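Local coordinates for Serine/threonine-protein kinase Tel1 (Chaetomium thermophilum, PDB 6SKY) that is a serine/threonine protein kinase of the ATM family that binds ATP and probably activates checkpoint signalling after DNA damage, at residues I2450-V2458 with I2493-V2503; L2430-L2438 with D2840-Y2848. All coordinates share one frame; numbering follows the deposited sequence.

The two contacts lie about 19 Å apart, centre to centre, and share a helical neighbourhood. Interaction 1 is nested along the chain inside the loop closed by interaction 2: the order is 2430-2438, 2450-2458, 2493-2503, 2840-2848. Helix 2431-2434 is followed directly by helix 2444-2459. Leu2438 of interaction 2 packs on both Ile2450 and Ile2493 of interaction 1. Leu2434 and Met2431 meet Ile2456 and Val2453. Interaction 1 joins helix 2444-2459 to helix 2483-2497 and the loop after it; its segments are 35 residues apart at their closest ends. Interaction 2 spans 402 residues and joins the FAT region to the kinase region, while interaction 1 lies within the helical layer. Both are away from the ATP-analogue and magnesium sites.

Interaction 1: I2450-V2458 with I2493-V2503; sequences IDLVYRICV and IAKALSKNNKV
Tyr2454 lies along the last turn of helix 2483-2497 and reaches into the loop beyond it. Its CG is anti to the backbone N (chi1 179°), and this carries the ring toward Ala2496 and Leu2497. From CB the chain passes to CD1, which meets Leu2497 CD2 at 4.2 Å. One atom further, CE1 lies 3.9 Å from Ala2496 CB and also touches Leu2497 CD2. Both methyl groups approach the ring obliquely. At the tip, OH comes within 3.8 Å of Asn2500 CB. Val2458, on the same helix as the tyrosine, lays CG2 over one face of the ring, nearer its edge than its centre.

Tyr2454 and Leu2497 run alongside one another, pointing opposite ways. Leu2497 CD2 meets Val2458 CG2 at 3.8 Å as well as the tyrosine; CD1 rests against Cys2457 CB.

These residues join helix 2444-2459, part of the helical FAT region, to helix 2483-2497. The local axes cross at -41° and come within 10.7 Å, with the N-to-C directions closer to parallel than antiparallel. Helix 2461-2472 lies between them in the chain and packs alongside: its Ile2468 touches Val2453 and Cys2457, and its Met2465 touches Leu2497 and Val2503.

Further back, Ile2493 touches both Ile2450 and Val2453. Its CD1 sits 3.9 Å from Val2453 CG1, with the two side chains at about a right angle. Ile2450 offers CG2 to the CG1 and CD1 atoms of Ile2493.

After the helix, the chain leaves helical geometry at Ser2498 and swings round to the C-terminal end of 2450-2458. There Lys2502 lays its CD against Val2458 CG1, the two side chains running across one another, and Val2503 CG2 lies 3.6 Å from the backbone O of Val2458.

Interaction 2: L2430-L2438 with D2840-Y2848; sequences LMNQLSSRL and DSLRHDTLY. Unlike the reference sequence in segment 2840-2848: Leu2847 (reference Phe). Residue 2848 of segment 2840-2848 comes from a tag, linker or insertion.
Gln2433 and Asp2845 bring their CA atoms to 5.4 Å where helix 2431-2434 of the FAT region meets the chain following helix 2832-2843 of the kinase region. Two type I beta turns meet here, Leu2434 to Arg2437 and Asp2845 to Tyr2848. The latter ends in an inserted residue.

Ser2436 is central. Its OG donates a hydrogen bond to Asp2845 OD1 at 3.1 Å, meeting that oxygen nearly along its C-O bond. The same OG accepts a weak bond from Thr2846 OG1. Asp2845 holds CG anti to its own backbone N (chi1 -162°), which turns the carboxylate toward the serine. Its OD2 forms a salt bridge with Arg2617 of helix 2616-2632. Replacing Asp2845 with an alanine would probably leave the Ser2436 hydroxyl without this acceptor and Arg2617 without its carboxylate partner.

Gln2433 bends at chi2 (83°) and crosses Asp2845 at about a right angle. Gln2433 CG lies 3.5 Å from Ser2841 O, and NE2 comes to 3.8 Å from Asp2845 OD2. Its amide plane stands 86° from the carboxylate. Arg2437 is bent as well. Its guanidinium has the backbone O of His2844 at its edge, and its CD passes 3.7 Å from Thr2846 OG1.

Interaction 1: I2450-V2458 with I2493-V2503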
ATOM      1  N   ILE A2450      -5.154 -43.785 -23.112  1.00 34.17           N
ATOM      2  CA  ILE A2450      -4.559 -44.292 -24.340  1.00 34.17           C
ATOM      3  C   ILE A2450      -5.221 -43.664 -25.556  1.00 34.17           C
ATOM      4  O   ILE A2450      -4.554 -43.338 -26.543  1.00 34.17           O
ATOM      5  CB  ILE A2450      -4.643 -45.825 -24.357  1.00 34.17           C
ATOM      6  CG1 ILE A2450      -3.536 -46.397 -23.479  1.00 34.17           C
ATOM      7  CG2 ILE A2450      -4.551 -46.356 -25.761  1.00 34.17           C
ATOM      8  CD1 ILE A2450      -3.608 -47.875 -23.298  1.00 34.17           C
ATOM      9  N   ASP A2451      -6.532 -43.444 -25.493  1.00 33.47           N
ATOM     10  CA  ASP A2451      -7.221 -42.817 -26.612  1.00 33.47           C
ATOM     11  C   ASP A2451      -6.815 -41.359 -26.760  1.00 33.47           C
ATOM     12  O   ASP A2451      -6.641 -40.869 -27.880  1.00 33.47           O
ATOM     13  CB  ASP A2451      -8.726 -42.944 -26.425  1.00 33.47           C
ATOM     14  CG  ASP A2451      -9.500 -42.500 -27.639  1.00 33.47           C
ATOM     15  OD1 ASP A2451      -9.191 -42.980 -28.746  1.00 33.47           O
ATOM     16  OD2 ASP A2451     -10.428 -41.680 -27.489  1.00 33.47           O
ATOM     17  N   LEU A2452      -6.638 -40.653 -25.645  1.00 31.02           N
ATOM     18  CA  LEU A2452      -6.184 -39.271 -25.718  1.00 31.02           C
ATOM     19  C   LEU A2452      -4.778 -39.177 -26.290  1.00 31.02           C
ATOM     20  O   LEU A2452      -4.503 -38.320 -27.137  1.00 31.02           O
ATOM     21  CB  LEU A2452      -6.240 -38.631 -24.337  1.00 31.02           C
ATOM     22  CG  LEU A2452      -5.696 -37.216 -24.201  1.00 31.02           C
ATOM     23  CD1 LEU A2452      -6.641 -36.241 -24.834  1.00 31.02           C
ATOM     24  CD2 LEU A2452      -5.484 -36.883 -22.757  1.00 31.02           C
ATOM     25  N   VAL A2453      -3.867 -40.037 -25.833  1.00 31.65           N
ATOM     26  CA  VAL A2453      -2.504 -40.017 -26.357  1.00 31.65           C
ATOM     27  C   VAL A2453      -2.498 -40.345 -27.842  1.00 31.65           C
ATOM     28  O   VAL A2453      -1.778 -39.721 -28.631  1.00 31.65           O
ATOM     29  CB  VAL A2453      -1.615 -40.979 -25.554  1.00 31.65           C
ATOM     30  CG1 VAL A2453      -0.317 -41.215 -26.264  1.00 31.65           C
ATOM     31  CG2 VAL A2453      -1.354 -40.424 -24.187  1.00 31.65           C
ATOM     32  N   TYR A2454      -3.309 -41.317 -28.250  1.00 34.92           N
ATOM     33  CA  TYR A2454      -3.426 -41.664 -29.659  1.00 34.92           C
ATOM     34  C   TYR A2454      -3.894 -40.477 -30.491  1.00 34.92           C
ATOM     35  O   TYR A2454      -3.318 -40.175 -31.541  1.00 34.92           O
ATOM     36  CB  TYR A2454      -4.387 -42.840 -29.796  1.00 34.92           C
ATOM     37  CG  TYR A2454      -4.634 -43.291 -31.202  1.00 34.92           C
ATOM     38  CD1 TYR A2454      -3.760 -44.147 -31.833  1.00 34.92           C
ATOM     39  CD2 TYR A2454      -5.754 -42.875 -31.891  1.00 34.92           C
ATOM     40  CE1 TYR A2454      -3.985 -44.560 -33.113  1.00 34.92           C
ATOM     41  CE2 TYR A2454      -5.986 -43.285 -33.170  1.00 34.92           C
ATOM     42  CZ  TYR A2454      -5.099 -44.127 -33.777  1.00 34.92           C
ATOM     43  OH  TYR A2454      -5.332 -44.542 -35.062  1.00 34.92           O
ATOM     44  N   ARG A2455      -4.943 -39.790 -30.040  1.00 33.87           N
ATOM     45  CA  ARG A2455      -5.456 -38.658 -30.801  1.00 33.87           C
ATOM     46  C   ARG A2455      -4.466 -37.506 -30.854  1.00 33.87           C
ATOM     47  O   ARG A2455      -4.386 -36.810 -31.871  1.00 33.87           O
ATOM     48  CB  ARG A2455      -6.784 -38.196 -30.220  1.00 33.87           C
ATOM     49  CG  ARG A2455      -7.900 -39.172 -30.470  1.00 33.87           C
ATOM     50  CD  ARG A2455      -9.243 -38.617 -30.067  1.00 33.87           C
ATOM     51  NE  ARG A2455      -9.328 -38.368 -28.636  1.00 33.87           N
ATOM     52  CZ  ARG A2455      -9.437 -37.164 -28.095  1.00 33.87           C
ATOM     53  NH1 ARG A2455      -9.507 -37.033 -26.786  1.00 33.87           N
ATOM     54  NH2 ARG A2455      -9.488 -36.094 -28.868  1.00 33.87           N
ATOM     55  N   ILE A2456      -3.698 -37.284 -29.787  1.00 33.22           N
ATOM     56  CA  ILE A2456      -2.667 -36.252 -29.852  1.00 33.22           C
ATOM     57  C   ILE A2456      -1.610 -36.619 -30.877  1.00 33.22           C
ATOM     58  O   ILE A2456      -1.182 -35.778 -31.671  1.00 33.22           O
ATOM     59  CB  ILE A2456      -2.034 -36.015 -28.474  1.00 33.22           C
ATOM     60  CG1 ILE A2456      -3.058 -35.470 -27.497  1.00 33.22           C
ATOM     61  CG2 ILE A2456      -0.894 -35.044 -28.598  1.00 33.22           C
ATOM     62  CD1 ILE A2456      -2.556 -35.433 -26.100  1.00 33.22           C
ATOM     63  N   CYS A2457      -1.162 -37.874 -30.880  1.00 36.13           N
ATOM     64  CA  CYS A2457      -0.141 -38.271 -31.842  1.00 36.13           C
ATOM     65  C   CYS A2457      -0.658 -38.278 -33.269  1.00 36.13           C
ATOM     66  O   CYS A2457       0.140 -38.188 -34.200  1.00 36.13           O
ATOM     67  CB  CYS A2457       0.415 -39.645 -31.496  1.00 36.13           C
ATOM     68  SG  CYS A2457       1.226 -39.712 -29.912  1.00 36.13           S
ATOM     69  N   VAL A2458      -1.968 -38.389 -33.466  1.00 36.08           N
ATOM     70  CA  VAL A2458      -2.500 -38.346 -34.825  1.00 36.08           C
ATOM     71  C   VAL A2458      -2.671 -36.911 -35.308  1.00 36.08           C
ATOM     72  O   VAL A2458      -2.363 -36.597 -36.459  1.00 36.08           O
ATOM     73  CB  VAL A2458      -3.815 -39.132 -34.905  1.00 36.08           C
ATOM     74  CG1 VAL A2458      -4.471 -38.908 -36.229  1.00 36.08           C
ATOM     75  CG2 VAL A2458      -3.545 -40.584 -34.727  1.00 36.08           C
ATOM     76  N   ILE A2493       0.106 -48.651 -28.829  1.00 42.74           N
ATOM     77  CA  ILE A2493      -0.194 -47.379 -29.488  1.00 42.74           C
ATOM     78  C   ILE A2493       0.650 -47.211 -30.744  1.00 42.74           C
ATOM     79  O   ILE A2493       0.183 -46.671 -31.747  1.00 42.74           O
ATOM     80  CB  ILE A2493      -0.001 -46.198 -28.524  1.00 42.74           C
ATOM     81  CG1 ILE A2493      -1.035 -46.232 -27.417  1.00 42.74           C
ATOM     82  CG2 ILE A2493      -0.132 -44.883 -29.255  1.00 42.74           C
ATOM     83  CD1 ILE A2493      -0.962 -45.040 -26.528  1.00 42.74           C
ATOM     84  N   ALA A2494       1.904 -47.668 -30.714  1.00 46.07           N
ATOM     85  CA  ALA A2494       2.751 -47.564 -31.900  1.00 46.07           C
ATOM     86  C   ALA A2494       2.239 -48.450 -33.028  1.00 46.07           C
ATOM     87  O   ALA A2494       2.210 -48.035 -34.196  1.00 46.07           O
ATOM     88  CB  ALA A2494       4.186 -47.929 -31.548  1.00 46.07           C
ATOM     89  N   LYS A2495       1.845 -49.682 -32.698  1.00 49.84           N
ATOM     90  CA  LYS A2495       1.261 -50.561 -33.702  1.00 49.84           C
ATOM     91  C   LYS A2495       0.007 -49.949 -34.299  1.00 49.84           C
ATOM     92  O   LYS A2495      -0.248 -50.092 -35.499  1.00 49.84           O
ATOM     93  CB  LYS A2495       0.940 -51.919 -33.091  1.00 49.84           C
ATOM     94  CG  LYS A2495       2.140 -52.696 -32.612  1.00 49.84           C
ATOM     95  CD  LYS A2495       1.706 -53.788 -31.652  1.00 49.84           C
ATOM     96  CE  LYS A2495       2.889 -54.401 -30.929  1.00 49.84           C
ATOM     97  NZ  LYS A2495       2.466 -55.138 -29.710  1.00 49.84           N
ATOM     98  N   ALA A2496      -0.794 -49.269 -33.479  1.00 48.16           N
ATOM     99  CA  ALA A2496      -2.003 -48.647 -34.007  1.00 48.16           C
ATOM    100  C   ALA A2496      -1.684 -47.422 -34.847  1.00 48.16           C
ATOM    101  O   ALA A2496      -2.393 -47.135 -35.815  1.00 48.16           O
ATOM    102  CB  ALA A2496      -2.944 -48.279 -32.866  1.00 48.16           C
ATOM    103  N   LEU A2497      -0.633 -46.683 -34.491  1.00 47.95           N
ATOM    104  CA  LEU A2497      -0.230 -45.528 -35.284  1.00 47.95           C
ATOM    105  C   LEU A2497       0.237 -45.947 -36.664  1.00 47.95           C
ATOM    106  O   LEU A2497      -0.031 -45.257 -37.651  1.00 47.95           O
ATOM    107  CB  LEU A2497       0.883 -44.755 -34.586  1.00 47.95           C
ATOM    108  CG  LEU A2497       0.512 -43.725 -33.534  1.00 47.95           C
ATOM    109  CD1 LEU A2497       1.749 -42.999 -33.110  1.00 47.95           C
ATOM    110  CD2 LEU A2497      -0.504 -42.763 -34.090  1.00 47.95           C
ATOM    111  N   SER A2498       0.954 -47.064 -36.756  1.00 53.04           N
ATOM    112  CA  SER A2498       1.339 -47.531 -38.082  1.00 53.04           C
ATOM    113  C   SER A2498       0.220 -48.359 -38.692  1.00 53.04           C
ATOM    114  O   SER A2498       0.453 -49.460 -39.192  1.00 53.04           O
ATOM    115  CB  SER A2498       2.622 -48.356 -38.021  1.00 53.04           C
ATOM    116  OG  SER A2498       2.426 -49.527 -37.254  1.00 53.04           O
ATOM    117  N   LYS A2499      -1.002 -47.842 -38.638  1.00 60.20           N
ATOM    118  CA  LYS A2499      -2.137 -48.494 -39.269  1.00 60.20           C
ATOM    119  C   LYS A2499      -3.150 -47.541 -39.875  1.00 60.20           C
ATOM    120  O   LYS A2499      -4.014 -48.004 -40.626  1.00 60.20           O
ATOM    121  CB  LYS A2499      -2.861 -49.397 -38.266  1.00 60.20           C
ATOM    122  CG  LYS A2499      -2.483 -50.862 -38.342  1.00 60.20           C
ATOM    123  CD  LYS A2499      -3.390 -51.683 -37.447  1.00 60.20           C
ATOM    124  CE  LYS A2499      -3.288 -53.163 -37.760  1.00 60.20           C
ATOM    125  NZ  LYS A2499      -4.269 -53.973 -36.982  1.00 60.20           N
ATOM    126  N   ASN A2500      -3.112 -46.249 -39.566  1.00 61.33           N
ATOM    127  CA  ASN A2500      -4.155 -45.337 -39.999  1.00 61.33           C
ATOM    128  C   ASN A2500      -3.625 -44.383 -41.059  1.00 61.33           C
ATOM    129  O   ASN A2500      -2.417 -44.182 -41.206  1.00 61.33           O
ATOM    130  CB  ASN A2500      -4.745 -44.566 -38.813  1.00 61.33           C
ATOM    131  CG  ASN A2500      -3.837 -43.474 -38.304  1.00 61.33           C
ATOM    132  OD1 ASN A2500      -2.619 -43.550 -38.424  1.00 61.33           O
ATOM    133  ND2 ASN A2500      -4.434 -42.448 -37.717  1.00 61.33           N
ATOM    134  N   ASN A2501      -4.561 -43.788 -41.793  1.00 68.94           N
ATOM    135  CA  ASN A2501      -4.230 -43.130 -43.049  1.00 68.94           C
ATOM    136  C   ASN A2501      -3.648 -41.743 -42.856  1.00 68.94           C
ATOM    137  O   ASN A2501      -2.870 -41.287 -43.699  1.00 68.94           O
ATOM    138  CB  ASN A2501      -5.474 -43.053 -43.926  1.00 68.94           C
ATOM    139  CG  ASN A2501      -6.233 -44.354 -43.952  1.00 68.94           C
ATOM    140  OD1 ASN A2501      -7.441 -44.389 -43.725  1.00 68.94           O
ATOM    141  ND2 ASN A2501      -5.520 -45.442 -44.212  1.00 68.94           N
ATOM    142  N   LYS A2502      -4.014 -41.052 -41.778  1.00 63.55           N
ATOM    143  CA  LYS A2502      -3.491 -39.709 -41.562  1.00 63.55           C
ATOM    144  C   LYS A2502      -1.997 -39.742 -41.295  1.00 63.55           C
ATOM    145  O   LYS A2502      -1.233 -38.977 -41.891  1.00 63.55           O
ATOM    146  CB  LYS A2502      -4.222 -39.035 -40.408  1.00 63.55           C
ATOM    147  CG  LYS A2502      -5.712 -38.982 -40.585  1.00 63.55           C
ATOM    148  CD  LYS A2502      -6.331 -38.035 -39.583  1.00 63.55           C
ATOM    149  CE  LYS A2502      -7.824 -37.885 -39.795  1.00 63.55           C
ATOM    150  NZ  LYS A2502      -8.396 -36.895 -38.843  1.00 63.55           N
ATOM    151  N   VAL A2503      -1.565 -40.618 -40.395  1.00 59.64           N
ATOM    152  CA  VAL A2503      -0.156 -40.737 -40.059  1.00 59.64           C
ATOM    153  C   VAL A2503       0.312 -42.134 -40.434  1.00 59.64           C
ATOM    154  O   VAL A2503       0.334 -43.046 -39.602  1.00 59.64           O
ATOM    155  CB  VAL A2503       0.078 -40.445 -38.566  1.00 59.64           C
ATOM    156  CG1 VAL A2503       1.530 -40.551 -38.237  1.00 59.64           C
ATOM    157  CG2 VAL A2503      -0.413 -39.063 -38.227  1.00 59.64           C
TER

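Interaction 2: L2430-L2438 with D2840-Y2848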
ATOM      1  N   LEU A2430       1.849 -31.506 -23.095  1.00 32.44           N
ATOM      2  CA  LEU A2430       1.874 -32.300 -21.873  1.00 32.44           C
ATOM      3  C   LEU A2430       2.038 -33.780 -22.173  1.00 32.44           C
ATOM      4  O   LEU A2430       1.444 -34.621 -21.510  1.00 32.44           O
ATOM      5  CB  LEU A2430       0.605 -32.099 -21.056  1.00 32.44           C
ATOM      6  CG  LEU A2430      -0.072 -30.740 -21.010  1.00 32.44           C
ATOM      7  CD1 LEU A2430      -1.257 -30.831 -20.090  1.00 32.44           C
ATOM      8  CD2 LEU A2430       0.889 -29.676 -20.549  1.00 32.44           C
ATOM      9  N   MET A2431       2.829 -34.122 -23.182  1.00 35.34           N
ATOM     10  CA  MET A2431       3.026 -35.523 -23.519  1.00 35.34           C
ATOM     11  C   MET A2431       4.089 -36.193 -22.665  1.00 35.34           C
ATOM     12  O   MET A2431       4.167 -37.421 -22.661  1.00 35.34           O
ATOM     13  CB  MET A2431       3.388 -35.662 -24.992  1.00 35.34           C
ATOM     14  CG  MET A2431       2.212 -35.613 -25.928  1.00 35.34           C
ATOM     15  SD  MET A2431       1.209 -37.095 -25.861  1.00 35.34           S
ATOM     16  CE  MET A2431       2.436 -38.335 -26.217  1.00 35.34           C
ATOM     17  N   ASN A2432       4.907 -35.428 -21.949  1.00 36.25           N
ATOM     18  CA  ASN A2432       5.834 -36.043 -21.011  1.00 36.25           C
ATOM     19  C   ASN A2432       5.105 -36.626 -19.814  1.00 36.25           C
ATOM     20  O   ASN A2432       5.525 -37.652 -19.278  1.00 36.25           O
ATOM     21  CB  ASN A2432       6.865 -35.025 -20.546  1.00 36.25           C
ATOM     22  CG  ASN A2432       8.030 -34.911 -21.485  1.00 36.25           C
ATOM     23  OD1 ASN A2432       8.540 -35.911 -21.975  1.00 36.25           O
ATOM     24  ND2 ASN A2432       8.465 -33.687 -21.742  1.00 36.25           N
ATOM     25  N   GLN A2433       4.026 -35.983 -19.380  1.00 34.69           N
ATOM     26  CA  GLN A2433       3.245 -36.453 -18.248  1.00 34.69           C
ATOM     27  C   GLN A2433       2.190 -37.463 -18.648  1.00 34.69           C
ATOM     28  O   GLN A2433       1.812 -38.307 -17.835  1.00 34.69           O
ATOM     29  CB  GLN A2433       2.563 -35.278 -17.548  1.00 34.69           C
ATOM     30  CG  GLN A2433       3.487 -34.410 -16.721  1.00 34.69           C
ATOM     31  CD  GLN A2433       4.229 -33.380 -17.536  1.00 34.69           C
ATOM     32  OE1 GLN A2433       3.624 -32.578 -18.237  1.00 34.69           O
ATOM     33  NE2 GLN A2433       5.549 -33.390 -17.440  1.00 34.69           N
ATOM     34  N   LEU A2434       1.692 -37.388 -19.876  1.00 32.77           N
ATOM     35  CA  LEU A2434       0.658 -38.314 -20.306  1.00 32.77           C
ATOM     36  C   LEU A2434       1.238 -39.668 -20.668  1.00 32.77           C
ATOM     37  O   LEU A2434       0.690 -40.699 -20.281  1.00 32.77           O
ATOM     38  CB  LEU A2434      -0.101 -37.734 -21.492  1.00 32.77           C
ATOM     39  CG  LEU A2434      -1.017 -36.561 -21.180  1.00 32.77           C
ATOM     40  CD1 LEU A2434      -1.574 -35.994 -22.449  1.00 32.77           C
ATOM     41  CD2 LEU A2434      -2.124 -37.010 -20.275  1.00 32.77           C
ATOM     42  N   SER A2435       2.334 -39.687 -21.411  1.00 36.21           N
ATOM     43  CA  SER A2435       2.962 -40.932 -21.817  1.00 36.21           C
ATOM     44  C   SER A2435       3.729 -41.599 -20.691  1.00 36.21           C
ATOM     45  O   SER A2435       4.248 -42.698 -20.884  1.00 36.21           O
ATOM     46  CB  SER A2435       3.894 -40.683 -23.002  1.00 36.21           C
ATOM     47  OG  SER A2435       4.939 -39.799 -22.651  1.00 36.21           O
ATOM     48  N   SER A2436       3.827 -40.965 -19.535  1.00 36.44           N
ATOM     49  CA  SER A2436       4.461 -41.579 -18.381  1.00 36.44           C
ATOM     50  C   SER A2436       3.487 -42.370 -17.530  1.00 36.44           C
ATOM     51  O   SER A2436       3.922 -43.164 -16.694  1.00 36.44           O
ATOM     52  CB  SER A2436       5.131 -40.505 -17.527  1.00 36.44           C
ATOM     53  OG  SER A2436       5.257 -40.921 -16.187  1.00 36.44           O
ATOM     54  N   ARG A2437       2.186 -42.172 -17.718  1.00 35.07           N
ATOM     55  CA  ARG A2437       1.160 -42.869 -16.962  1.00 35.07           C
ATOM     56  C   ARG A2437       0.504 -43.979 -17.762  1.00 35.07           C
ATOM     57  O   ARG A2437      -0.480 -44.557 -17.303  1.00 35.07           O
ATOM     58  CB  ARG A2437       0.099 -41.884 -16.485  1.00 35.07           C
ATOM     59  CG  ARG A2437       0.622 -40.797 -15.598  1.00 35.07           C
ATOM     60  CD  ARG A2437       0.957 -41.340 -14.236  1.00 35.07           C
ATOM     61  NE  ARG A2437      -0.180 -42.044 -13.659  1.00 35.07           N
ATOM     62  CZ  ARG A2437      -0.935 -41.569 -12.679  1.00 35.07           C
ATOM     63  NH1 ARG A2437      -0.674 -40.388 -12.147  1.00 35.07           N
ATOM     64  NH2 ARG A2437      -1.949 -42.284 -12.225  1.00 35.07           N
ATOM     65  N   LEU A2438       1.016 -44.281 -18.945  1.00 38.69           N
ATOM     66  CA  LEU A2438       0.424 -45.316 -19.773  1.00 38.69           C
ATOM     67  C   LEU A2438       0.671 -46.684 -19.168  1.00 38.69           C
ATOM     68  O   LEU A2438       1.776 -46.989 -18.720  1.00 38.69           O
ATOM     69  CB  LEU A2438       1.004 -45.271 -21.179  1.00 38.69           C
ATOM     70  CG  LEU A2438       0.601 -44.097 -22.046  1.00 38.69           C
ATOM     71  CD1 LEU A2438       1.301 -44.181 -23.366  1.00 38.69           C
ATOM     72  CD2 LEU A2438      -0.881 -44.126 -22.241  1.00 38.69           C
ATOM     73  N   ASP A2840       3.071 -29.155  -9.528  1.00 34.04           N
ATOM     74  CA  ASP A2840       2.176 -30.263  -9.230  1.00 34.04           C
ATOM     75  C   ASP A2840       2.045 -31.195 -10.419  1.00 34.04           C
ATOM     76  O   ASP A2840       2.049 -32.417 -10.256  1.00 34.04           O
ATOM     77  CB  ASP A2840       0.808 -29.739  -8.813  1.00 34.04           C
ATOM     78  CG  ASP A2840       0.765 -29.325  -7.362  1.00 34.04           C
ATOM     79  OD1 ASP A2840       1.720 -29.645  -6.627  1.00 34.04           O
ATOM     80  OD2 ASP A2840      -0.224 -28.681  -6.950  1.00 34.04           O
ATOM     81  N   SER A2841       1.913 -30.643 -11.623  1.00 32.55           N
ATOM     82  CA  SER A2841       1.968 -31.486 -12.808  1.00 32.55           C
ATOM     83  C   SER A2841       3.266 -32.266 -12.858  1.00 32.55           C
ATOM     84  O   SER A2841       3.297 -33.398 -13.343  1.00 32.55           O
ATOM     85  CB  SER A2841       1.826 -30.645 -14.068  1.00 32.55           C
ATOM     86  OG  SER A2841       3.082 -30.131 -14.459  1.00 32.55           O
ATOM     87  N   LEU A2842       4.349 -31.670 -12.377  1.00 35.24           N
ATOM     88  CA  LEU A2842       5.608 -32.400 -12.270  1.00 35.24           C
ATOM     89  C   LEU A2842       5.542 -33.503 -11.225  1.00 35.24           C
ATOM     90  O   LEU A2842       6.286 -34.481 -11.313  1.00 35.24           O
ATOM     91  CB  LEU A2842       6.735 -31.432 -11.926  1.00 35.24           C
ATOM     92  CG  LEU A2842       8.129 -31.863 -12.316  1.00 35.24           C
ATOM     93  CD1 LEU A2842       8.083 -32.162 -13.769  1.00 35.24           C
ATOM     94  CD2 LEU A2842       9.090 -30.755 -12.037  1.00 35.24           C
ATOM     95  N   ARG A2843       4.685 -33.354 -10.216  1.00 37.12           N
ATOM     96  CA  ARG A2843       4.632 -34.324  -9.129  1.00 37.12           C
ATOM     97  C   ARG A2843       3.991 -35.640  -9.547  1.00 37.12           C
ATOM     98  O   ARG A2843       4.268 -36.674  -8.934  1.00 37.12           O
ATOM     99  CB  ARG A2843       3.872 -33.732  -7.947  1.00 37.12           C
ATOM    100  CG  ARG A2843       4.168 -34.387  -6.629  1.00 37.12           C
ATOM    101  CD  ARG A2843       2.985 -34.265  -5.692  1.00 37.12           C
ATOM    102  NE  ARG A2843       2.653 -32.885  -5.367  1.00 37.12           N
ATOM    103  CZ  ARG A2843       3.120 -32.240  -4.305  1.00 37.12           C
ATOM    104  NH1 ARG A2843       2.766 -30.984  -4.077  1.00 37.12           N
ATOM    105  NH2 ARG A2843       3.942 -32.849  -3.468  1.00 37.12           N
ATOM    106  N   HIS A2844       3.140 -35.625 -10.567  1.00 39.41           N
ATOM    107  CA  HIS A2844       2.498 -36.820 -11.091  1.00 39.41           C
ATOM    108  C   HIS A2844       3.239 -37.389 -12.285  1.00 39.41           C
ATOM    109  O   HIS A2844       2.639 -38.084 -13.108  1.00 39.41           O
ATOM    110  CB  HIS A2844       1.052 -36.514 -11.463  1.00 39.41           C
ATOM    111  CG  HIS A2844       0.281 -35.866 -10.363  1.00 39.41           C
ATOM    112  ND1 HIS A2844      -0.455 -34.718 -10.546  1.00 39.41           N
ATOM    113  CD2 HIS A2844       0.146 -36.196  -9.059  1.00 39.41           C
ATOM    114  CE1 HIS A2844      -1.013 -34.371  -9.402  1.00 39.41           C
ATOM    115  NE2 HIS A2844      -0.666 -35.252  -8.485  1.00 39.41           N
ATOM    116  N   ASP A2845       4.522 -37.092 -12.406  1.00 41.50           N
ATOM    117  CA  ASP A2845       5.374 -37.654 -13.443  1.00 41.50           C
ATOM    118  C   ASP A2845       6.181 -38.776 -12.806  1.00 41.50           C
ATOM    119  O   ASP A2845       7.042 -38.528 -11.959  1.00 41.50           O
ATOM    120  CB  ASP A2845       6.274 -36.581 -14.040  1.00 41.50           C
ATOM    121  CG  ASP A2845       6.854 -36.984 -15.362  1.00 41.50           C
ATOM    122  OD1 ASP A2845       6.568 -38.107 -15.810  1.00 41.50           O
ATOM    123  OD2 ASP A2845       7.591 -36.178 -15.959  1.00 41.50           O
ATOM    124  N   THR A2846       5.889 -40.013 -13.206  1.00 42.67           N
ATOM    125  CA  THR A2846       6.496 -41.169 -12.562  1.00 42.67           C
ATOM    126  C   THR A2846       8.003 -41.216 -12.775  1.00 42.67           C
ATOM    127  O   THR A2846       8.732 -41.758 -11.937  1.00 42.67           O
ATOM    128  CB  THR A2846       5.856 -42.447 -13.099  1.00 42.67           C
ATOM    129  OG1 THR A2846       4.454 -42.237 -13.281  1.00 42.67           O
ATOM    130  CG2 THR A2846       6.056 -43.586 -12.130  1.00 42.67           C
ATOM    131  N   LEU A2847       8.485 -40.650 -13.872  1.00 41.52           N
ATOM    132  CA  LEU A2847       9.849 -40.850 -14.322  1.00 41.52           C
ATOM    133  C   LEU A2847      10.784 -39.713 -13.957  1.00 41.52           C
ATOM    134  O   LEU A2847      11.960 -39.767 -14.318  1.00 41.52           O
ATOM    135  CB  LEU A2847       9.863 -41.055 -15.835  1.00 41.52           C
ATOM    136  CG  LEU A2847       9.158 -42.306 -16.346  1.00 41.52           C
ATOM    137  CD1 LEU A2847       9.030 -42.268 -17.846  1.00 41.52           C
ATOM    138  CD2 LEU A2847       9.942 -43.513 -15.923  1.00 41.52           C
ATOM    139  N   TYR A2848      10.305 -38.688 -13.265  1.00 37.75           N
ATOM    140  CA  TYR A2848      11.159 -37.588 -12.848  1.00 37.75           C
ATOM    141  C   TYR A2848      11.765 -37.910 -11.491  1.00 37.75           C
ATOM    142  O   TYR A2848      11.044 -38.252 -10.554  1.00 37.75           O
ATOM    143  CB  TYR A2848      10.376 -36.277 -12.791  1.00 37.75           C
ATOM    144  CG  TYR A2848      11.254 -35.092 -12.508  1.00 37.75           C
ATOM    145  CD1 TYR A2848      12.119 -34.607 -13.467  1.00 37.75           C
ATOM    146  CD2 TYR A2848      11.234 -34.470 -11.279  1.00 37.75           C
ATOM    147  CE1 TYR A2848      12.928 -33.543 -13.211  1.00 37.75           C
ATOM    148  CE2 TYR A2848      12.043 -33.407 -11.015  1.00 37.75           C
ATOM    149  CZ  TYR A2848      12.887 -32.948 -11.981  1.00 37.75           C
ATOM    150  OH  TYR A2848      13.698 -31.879 -11.715  1.00 37.75           O
TER